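Local atomic coordinates of insecticidal crystal protein Cry7Cal (Bacillus thuringiensis, PDB entry 5ZI1), a protein that is an insecticidal crystal toxin of the delta endotoxin family, active against locusts, which probably binds receptors of its insect host. Residues G29-F40 / F153-F161; L349-I360 / A372-S383. All coordinates share one frame; numbering follows the deposited sequence.

In the fold
Contact 1 lies in the N-terminal delta endotoxin domain, where the start of helix 33-47 and the loop before it rest against helix 141-165; contact 2 is the beta hairpin of strands 352-365 and 369-382, in the second delta endotoxin domain. Their nearest atoms are about 21 Å apart, and they share no element. Contact 1 is largely buried and made mainly by side chains, chiefly aromatic rings and branched aliphatic groups, with one direct hydrogen bond at its loop end. Contact 2 is partly buried: a ladder of backbone hydrogen bonds joins the strands, with largely aliphatic contacts around L378 on one face and a row rich in tyrosine on the other.

Contact 1. Residues G29-F40 / F153-F161; sequences GHGTAGGIIGLF and FLLKNAELF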
# COMPACT_ATOMS: atom_id res chain seq x y z
N GLY A 29 -2.72 -11.49 -12.77
CA GLY A 29 -3.36 -12.74 -13.10
C GLY A 29 -3.50 -13.01 -14.59
O GLY A 29 -3.68 -14.18 -14.96
N HIS A 30 -3.43 -11.98 -15.43
CA HIS A 30 -3.55 -12.17 -16.88
C HIS A 30 -2.44 -13.10 -17.39
O HIS A 30 -1.35 -13.18 -16.82
CB HIS A 30 -3.44 -10.84 -17.63
CG HIS A 30 -4.60 -9.91 -17.44
ND1 HIS A 30 -4.75 -9.12 -16.32
CD2 HIS A 30 -5.61 -9.56 -18.27
CE1 HIS A 30 -5.82 -8.36 -16.44
NE2 HIS A 30 -6.36 -8.60 -17.62
N GLY A 31 -2.72 -13.76 -18.52
CA GLY A 31 -1.83 -14.78 -19.04
C GLY A 31 -1.88 -15.01 -20.54
O GLY A 31 -1.51 -16.08 -21.01
N THR A 32 -2.35 -14.02 -21.30
CA THR A 32 -2.31 -14.09 -22.75
C THR A 32 -0.97 -13.55 -23.26
O THR A 32 -0.36 -12.68 -22.63
CB THR A 32 -3.47 -13.29 -23.38
OG1 THR A 32 -3.23 -11.89 -23.22
CG2 THR A 32 -4.80 -13.66 -22.73
N ALA A 33 -0.52 -14.08 -24.39
CA ALA A 33 0.76 -13.62 -24.92
C ALA A 33 0.66 -12.20 -25.44
O ALA A 33 1.59 -11.40 -25.25
CB ALA A 33 1.26 -14.57 -26.01
N GLY A 34 -0.47 -11.85 -26.07
CA GLY A 34 -0.63 -10.50 -26.60
C GLY A 34 -0.65 -9.45 -25.51
O GLY A 34 0.03 -8.42 -25.60
N GLY A 35 -1.42 -9.69 -24.45
CA GLY A 35 -1.42 -8.77 -23.33
C GLY A 35 -0.08 -8.74 -22.62
O GLY A 35 0.40 -7.67 -22.22
N ILE A 36 0.54 -9.91 -22.42
CA ILE A 36 1.87 -9.97 -21.81
C ILE A 36 2.84 -9.09 -22.59
O ILE A 36 3.68 -8.40 -22.00
CB ILE A 36 2.36 -11.43 -21.73
CG1 ILE A 36 1.70 -12.17 -20.56
CG2 ILE A 36 3.86 -11.49 -21.59
CD1 ILE A 36 2.45 -12.11 -19.26
N ILE A 37 2.74 -9.10 -23.92
CA ILE A 37 3.62 -8.26 -24.74
C ILE A 37 3.34 -6.79 -24.48
O ILE A 37 4.27 -5.98 -24.37
CB ILE A 37 3.46 -8.62 -26.23
CG1 ILE A 37 4.13 -9.96 -26.53
CG2 ILE A 37 4.04 -7.51 -27.11
CD1 ILE A 37 3.79 -10.53 -27.90
N GLY A 38 2.07 -6.42 -24.35
CA GLY A 38 1.73 -5.04 -24.05
C GLY A 38 2.20 -4.62 -22.68
O GLY A 38 2.65 -3.48 -22.49
N LEU A 39 2.11 -5.52 -21.70
CA LEU A 39 2.62 -5.21 -20.37
C LEU A 39 4.13 -4.98 -20.40
O LEU A 39 4.63 -4.02 -19.81
CB LEU A 39 2.26 -6.32 -19.38
CG LEU A 39 2.80 -6.04 -17.98
CD1 LEU A 39 2.22 -4.74 -17.48
CD2 LEU A 39 2.51 -7.15 -17.00
N PHE A 40 4.86 -5.85 -21.09
CA PHE A 40 6.31 -5.69 -21.17
C PHE A 40 6.68 -4.35 -21.80
O PHE A 40 7.43 -3.57 -21.21
CB PHE A 40 6.92 -6.84 -21.96
CG PHE A 40 7.33 -8.03 -21.12
CD1 PHE A 40 8.42 -7.95 -20.25
CD2 PHE A 40 6.66 -9.25 -21.22
CE1 PHE A 40 8.80 -9.05 -19.49
CE2 PHE A 40 7.03 -10.36 -20.48
CZ PHE A 40 8.11 -10.26 -19.61
N PHE A 153 7.96 -11.80 -12.33
CA PHE A 153 7.01 -11.72 -13.43
C PHE A 153 7.54 -12.43 -14.66
O PHE A 153 6.78 -13.12 -15.36
CB PHE A 153 6.72 -10.26 -13.75
CG PHE A 153 6.01 -10.07 -15.04
CD1 PHE A 153 4.72 -10.55 -15.20
CD2 PHE A 153 6.62 -9.43 -16.10
CE1 PHE A 153 4.05 -10.39 -16.40
CE2 PHE A 153 5.95 -9.27 -17.30
CZ PHE A 153 4.67 -9.75 -17.45
N LEU A 154 8.82 -12.26 -14.97
CA LEU A 154 9.42 -13.01 -16.06
C LEU A 154 9.28 -14.52 -15.85
O LEU A 154 9.04 -15.26 -16.80
CB LEU A 154 10.89 -12.64 -16.22
CG LEU A 154 11.59 -13.43 -17.32
CD1 LEU A 154 11.02 -13.02 -18.63
CD2 LEU A 154 13.12 -13.29 -17.31
N LEU A 155 9.43 -14.98 -14.61
CA LEU A 155 9.37 -16.42 -14.36
C LEU A 155 7.98 -16.96 -14.63
O LEU A 155 7.83 -18.10 -15.06
CB LEU A 155 9.83 -16.72 -12.92
CG LEU A 155 11.35 -16.71 -12.72
CD1 LEU A 155 11.78 -16.51 -11.27
CD2 LEU A 155 11.92 -18.02 -13.30
N LYS A 156 6.95 -16.12 -14.42
CA LYS A 156 5.59 -16.52 -14.76
C LYS A 156 5.48 -16.94 -16.22
O LYS A 156 4.72 -17.85 -16.56
CB LYS A 156 4.62 -15.37 -14.47
CG LYS A 156 3.17 -15.65 -14.85
CD LYS A 156 2.23 -14.51 -14.44
CE LYS A 156 0.84 -14.69 -15.01
NZ LYS A 156 -0.19 -13.88 -14.31
N ASN A 157 6.24 -16.29 -17.11
CA ASN A 157 6.14 -16.61 -18.53
C ASN A 157 6.41 -18.09 -18.80
O ASN A 157 5.76 -18.69 -19.67
CB ASN A 157 7.08 -15.71 -19.34
CG ASN A 157 6.56 -14.26 -19.48
OD1 ASN A 157 6.77 -13.62 -20.50
ND2 ASN A 157 5.92 -13.75 -18.44
N ALA A 158 7.34 -18.71 -18.06
CA ALA A 158 7.62 -20.13 -18.29
C ALA A 158 6.39 -20.99 -18.04
O ALA A 158 6.08 -21.91 -18.81
CB ALA A 158 8.79 -20.62 -17.43
N GLU A 159 5.63 -20.68 -16.97
CA GLU A 159 4.43 -21.46 -16.73
C GLU A 159 3.36 -21.16 -17.76
O GLU A 159 2.57 -22.05 -18.11
CB GLU A 159 3.89 -21.24 -15.31
CG GLU A 159 2.57 -22.00 -15.09
CD GLU A 159 2.82 -23.35 -14.41
OE1 GLU A 159 3.96 -23.58 -13.95
OE2 GLU A 159 1.92 -24.23 -14.39
N LEU A 160 3.32 -19.92 -18.27
CA LEU A 160 2.29 -19.60 -19.24
C LEU A 160 2.60 -20.20 -20.61
O LEU A 160 1.72 -20.77 -21.26
CB LEU A 160 2.14 -18.09 -19.38
CG LEU A 160 1.57 -17.30 -18.19
CD1 LEU A 160 1.82 -15.82 -18.44
CD2 LEU A 160 0.10 -17.58 -18.02
N PHE A 161 3.85 -20.09 -21.06
CA PHE A 161 4.17 -20.38 -22.44
C PHE A 161 5.20 -21.49 -22.61
O PHE A 161 5.41 -21.94 -23.75
CB PHE A 161 4.68 -19.11 -23.15
CG PHE A 161 3.85 -17.86 -22.86
CD1 PHE A 161 2.50 -17.79 -23.18
CD2 PHE A 161 4.46 -16.73 -22.31
CE1 PHE A 161 1.76 -16.64 -22.94
CE2 PHE A 161 3.72 -15.56 -22.07
CZ PHE A 161 2.38 -15.52 -22.37
O HOH W 1 0.26 -11.55 -12.40
O HOH W 2 -2.21 -16.25 -14.90
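F153 meets F40, L39 and I36 with the far end of its ring. Its CG stands anti to the backbone N (chi1 167°), which carries the ring across to helix 33-47, where CE2 lies over one face of the F40 ring, 3.3 Å from F40 CZ. The two ring planes are inclined at 45°. The ring end also takes L39, whose CD2 is 3.4 Å from F153 CZ, and the CD1 tip of I36. L154 adds a looser touch of its CD1 on F40. K156, fully extended, reaches with NZ to the loop before helix 33-47 and donates to H30 O at 2.9 Å; one water joins the same NZ to G29 N. N157 OD1 sits at the edge of the F40 ring, 3.3 Å from F40 CE2, with amide and ring nearly perpendicular; the same oxygen is hydrogen-bonded to Y93 of helix 73-101. L160 lays CD2 on G31 CA at 3.6 Å. F161 brings CZ to within 3.6 Å of A33 CA, and I36 CG1 lies at the edge of its ring. I36 is thus a knob in a hole formed by F153, N157, L160 and F161, between two helices that run nearly antiparallel. Within this helical domain the chemistry divides: mostly apolar side chains, with the N157 amide among them, fill the interface between the helices, while the ammonium group of K156 lies at the loop end, where H30 O and water probably offset its charge.

Contact 2. Residues L349-I360 / A372-S383; sequences LLSKDIYQTYSI and AVPLLRLYGINS
The ring of Y379 carries Q356 NE2 over the centre of one face, 3.1 Å above the plane, with the amide turned 76° from the ring; Q356 O lies at the ring edge. Q356 OE1 is hydrogen-bonded to S409. Over one face of Y355 lie the carbonyl oxygen of Y379 and, as a CH-pi contact, Y379 CB at 4.0 Å from the ring centroid, while G380 O sits at the edge. Y355 reaches this place with CG between its backbone N and carbonyl carbon (chi1 60°). The guanidinium of R377 has Y358 CD2 over one face, 3.1 Å from NH2, and the two planes are only 13° apart. A bend at chi3 turns the R377 chain so that NH2 also donates, in the guanidinium plane, to Y379 OH at 3.2 Å. Y358 CD2 in turn meets L375 CD2.

These groups decorate an antiparallel hairpin, the two central strands of a four-stranded sheet in the second delta endotoxin domain. Y355 and Q356 both face Y379, a classic beta bulge: Y355 N donates to Y379 O and Y379 N to Q356 O, shifting the register by one residue. Beyond it, Y358 and R377 form a hydrogen-bonded pair, with R377 N to Y358 O at 2.8 Å. On the other side of the bulge D353 pairs with I381, and the D353 carboxylate forms a salt bridge to R431 and a hydrogen bond with Y428.

On the opposite sheet face the packing centres on L378, which sets CB on I354 CG2, CD2 on T357 CG2 at 3.6 Å and CD1 on L349 CD1, while I354 CD1 rests 3.6 Å from G380 CA.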
# COMPACT_ATOMS: atom_id res chain seq x y z
N LEU A 349 -17.82 14.51 3.62
CA LEU A 349 -17.02 13.80 2.63
C LEU A 349 -17.57 12.43 2.22
O LEU A 349 -17.02 11.84 1.29
CB LEU A 349 -15.59 13.63 3.14
CG LEU A 349 -14.96 14.93 3.64
CD1 LEU A 349 -13.54 14.65 4.00
CD2 LEU A 349 -15.05 16.04 2.60
N LEU A 350 -18.63 11.93 2.86
CA LEU A 350 -19.31 10.74 2.35
C LEU A 350 -19.53 10.87 0.85
O LEU A 350 -19.92 11.93 0.36
CB LEU A 350 -20.64 10.54 3.08
CG LEU A 350 -21.53 9.40 2.56
CD1 LEU A 350 -20.84 8.04 2.74
CD2 LEU A 350 -22.91 9.39 3.19
N SER A 351 -19.19 9.81 0.12
CA SER A 351 -19.35 9.62 -1.33
C SER A 351 -18.20 10.21 -2.13
O SER A 351 -18.18 10.02 -3.36
CB SER A 351 -20.62 10.23 -1.94
OG SER A 351 -20.75 11.63 -1.68
N LYS A 352 -17.30 10.97 -1.53
CA LYS A 352 -16.27 11.68 -2.27
C LYS A 352 -14.90 11.04 -2.08
O LYS A 352 -14.52 10.70 -0.96
CB LYS A 352 -16.18 13.14 -1.83
CG LYS A 352 -17.47 13.93 -2.03
CD LYS A 352 -17.27 15.39 -1.66
CE LYS A 352 -18.52 16.23 -1.94
NZ LYS A 352 -19.33 16.41 -0.70
N ASP A 353 -14.16 10.90 -3.17
CA ASP A 353 -12.72 10.72 -3.09
C ASP A 353 -12.10 12.11 -3.06
O ASP A 353 -12.11 12.81 -4.07
CB ASP A 353 -12.16 9.93 -4.26
CG ASP A 353 -12.26 8.46 -4.06
OD1 ASP A 353 -12.67 8.01 -2.96
OD2 ASP A 353 -11.91 7.75 -5.03
N ILE A 354 -11.57 12.50 -1.91
CA ILE A 354 -10.72 13.68 -1.83
C ILE A 354 -9.34 13.26 -2.32
O ILE A 354 -8.62 12.55 -1.62
CB ILE A 354 -10.65 14.24 -0.41
CG1 ILE A 354 -12.07 14.48 0.12
CG2 ILE A 354 -9.73 15.50 -0.38
CD1 ILE A 354 -12.89 15.46 -0.74
N TYR A 355 -8.97 13.71 -3.52
CA TYR A 355 -7.72 13.37 -4.17
C TYR A 355 -6.63 14.43 -3.99
O TYR A 355 -5.50 14.21 -4.44
CB TYR A 355 -7.97 13.15 -5.66
CG TYR A 355 -8.53 14.38 -6.38
CD1 TYR A 355 -7.69 15.38 -6.85
CD2 TYR A 355 -9.91 14.54 -6.57
CE1 TYR A 355 -8.18 16.50 -7.49
CE2 TYR A 355 -10.41 15.66 -7.22
CZ TYR A 355 -9.53 16.64 -7.67
OH TYR A 355 -10.00 17.75 -8.33
N GLN A 356 -6.93 15.56 -3.35
CA GLN A 356 -5.93 16.62 -3.20
C GLN A 356 -6.35 17.55 -2.08
O GLN A 356 -7.54 17.80 -1.87
CB GLN A 356 -5.76 17.41 -4.50
CG GLN A 356 -4.66 18.42 -4.44
CD GLN A 356 -4.54 19.23 -5.71
OE1 GLN A 356 -3.52 19.15 -6.40
NE2 GLN A 356 -5.57 20.01 -6.03
N THR A 357 -5.35 18.08 -1.37
CA THR A 357 -5.58 19.13 -0.38
C THR A 357 -4.59 20.26 -0.60
O THR A 357 -3.52 20.08 -1.18
CB THR A 357 -5.46 18.62 1.07
OG1 THR A 357 -4.12 18.15 1.30
CG2 THR A 357 -6.44 17.48 1.33
N TYR A 358 -4.98 21.45 -0.13
CA TYR A 358 -4.16 22.65 -0.14
C TYR A 358 -4.27 23.27 1.24
O TYR A 358 -5.37 23.35 1.80
CB TYR A 358 -4.61 23.64 -1.23
CG TYR A 358 -3.98 25.04 -1.15
CD1 TYR A 358 -2.68 25.27 -1.60
CD2 TYR A 358 -4.69 26.11 -0.62
CE1 TYR A 358 -2.11 26.52 -1.51
CE2 TYR A 358 -4.13 27.38 -0.55
CZ TYR A 358 -2.84 27.58 -1.00
OH TYR A 358 -2.29 28.83 -0.93
N SER A 359 -3.13 23.67 1.81
CA SER A 359 -3.15 24.22 3.16
C SER A 359 -2.21 25.41 3.28
O SER A 359 -1.24 25.54 2.52
CB SER A 359 -2.77 23.15 4.20
OG SER A 359 -1.42 22.74 4.05
N ILE A 360 -2.51 26.29 4.23
CA ILE A 360 -1.59 27.34 4.67
C ILE A 360 -1.16 27.00 6.09
O ILE A 360 -2.01 26.83 6.97
CB ILE A 360 -2.22 28.76 4.64
CG1 ILE A 360 -2.78 29.11 3.27
CG2 ILE A 360 -1.15 29.83 5.02
CD1 ILE A 360 -1.72 29.40 2.23
N ALA A 372 -0.45 27.27 13.50
CA ALA A 372 -1.67 27.72 12.86
C ALA A 372 -1.84 27.06 11.50
O ALA A 372 -0.90 27.03 10.70
CB ALA A 372 -1.67 29.26 12.72
N VAL A 373 -3.04 26.56 11.25
CA VAL A 373 -3.47 26.17 9.91
C VAL A 373 -4.75 26.96 9.60
O VAL A 373 -5.86 26.44 9.78
CB VAL A 373 -3.70 24.65 9.80
CG1 VAL A 373 -4.15 24.30 8.40
CG2 VAL A 373 -2.40 23.89 10.19
N PRO A 374 -4.64 28.21 9.15
CA PRO A 374 -5.85 29.02 8.98
C PRO A 374 -6.64 28.68 7.73
O PRO A 374 -7.80 29.09 7.63
CB PRO A 374 -5.32 30.47 8.94
CG PRO A 374 -3.88 30.35 8.57
CD PRO A 374 -3.40 29.01 9.04
N LEU A 375 -6.06 27.91 6.81
CA LEU A 375 -6.76 27.56 5.59
C LEU A 375 -6.46 26.12 5.19
O LEU A 375 -5.30 25.69 5.21
CB LEU A 375 -6.39 28.54 4.47
CG LEU A 375 -7.03 28.30 3.10
CD1 LEU A 375 -7.13 29.64 2.37
CD2 LEU A 375 -6.27 27.30 2.23
N LEU A 376 -7.52 25.38 4.84
CA LEU A 376 -7.44 24.01 4.34
C LEU A 376 -8.53 23.85 3.29
O LEU A 376 -9.71 24.03 3.58
CB LEU A 376 -7.63 23.00 5.47
CG LEU A 376 -7.57 21.49 5.15
CD1 LEU A 376 -6.17 21.07 4.78
CD2 LEU A 376 -8.06 20.69 6.34
N ARG A 377 -8.13 23.52 2.06
CA ARG A 377 -9.04 23.34 0.94
C ARG A 377 -8.95 21.90 0.44
O ARG A 377 -7.85 21.39 0.20
CB ARG A 377 -8.66 24.33 -0.18
CG ARG A 377 -9.51 24.31 -1.43
CD ARG A 377 -8.82 25.10 -2.53
NE ARG A 377 -8.48 26.44 -2.06
CZ ARG A 377 -7.36 27.08 -2.36
NH1 ARG A 377 -7.16 28.30 -1.89
NH2 ARG A 377 -6.43 26.52 -3.14
N LEU A 378 -10.10 21.25 0.30
CA LEU A 378 -10.17 19.88 -0.18
C LEU A 378 -10.71 19.84 -1.60
O LEU A 378 -11.65 20.56 -1.94
CB LEU A 378 -11.06 19.00 0.71
CG LEU A 378 -10.88 18.94 2.23
CD1 LEU A 378 -11.52 17.67 2.75
CD2 LEU A 378 -9.43 19.01 2.61
N TYR A 379 -10.12 18.98 -2.43
CA TYR A 379 -10.56 18.72 -3.79
C TYR A 379 -11.12 17.30 -3.87
O TYR A 379 -10.40 16.33 -3.56
CB TYR A 379 -9.42 18.87 -4.79
CG TYR A 379 -8.75 20.23 -4.84
CD1 TYR A 379 -7.89 20.64 -3.83
CD2 TYR A 379 -8.94 21.07 -5.93
CE1 TYR A 379 -7.26 21.87 -3.89
CE2 TYR A 379 -8.30 22.31 -6.00
CZ TYR A 379 -7.47 22.71 -4.97
OH TYR A 379 -6.83 23.94 -5.03
N GLY A 380 -12.37 17.17 -4.32
CA GLY A 380 -13.06 15.90 -4.30
C GLY A 380 -13.70 15.56 -5.63
O GLY A 380 -13.89 16.41 -6.49
N ILE A 381 -14.04 14.28 -5.77
CA ILE A 381 -14.77 13.80 -6.94
C ILE A 381 -15.66 12.67 -6.49
O ILE A 381 -15.24 11.81 -5.71
CB ILE A 381 -13.81 13.35 -8.07
CG1 ILE A 381 -14.61 13.01 -9.34
CG2 ILE A 381 -12.90 12.16 -7.62
CD1 ILE A 381 -13.76 12.64 -10.55
N ASN A 382 -16.90 12.66 -6.95
CA ASN A 382 -17.82 11.64 -6.45
C ASN A 382 -18.10 10.61 -7.54
O ASN A 382 -17.63 10.71 -8.67
CB ASN A 382 -19.11 12.27 -5.91
CG ASN A 382 -20.08 12.78 -6.99
OD1 ASN A 382 -19.86 12.62 -8.20
ND2 ASN A 382 -21.17 13.39 -6.54
N SER A 383 -18.90 9.60 -7.17
CA SER A 383 -19.14 8.45 -8.04
C SER A 383 -19.73 8.85 -9.38
O SER A 383 -19.61 8.08 -10.35
CB SER A 383 -20.07 7.48 -7.33
OG SER A 383 -20.69 8.14 -6.24
O HOH W 3 -21.64 13.91 -3.54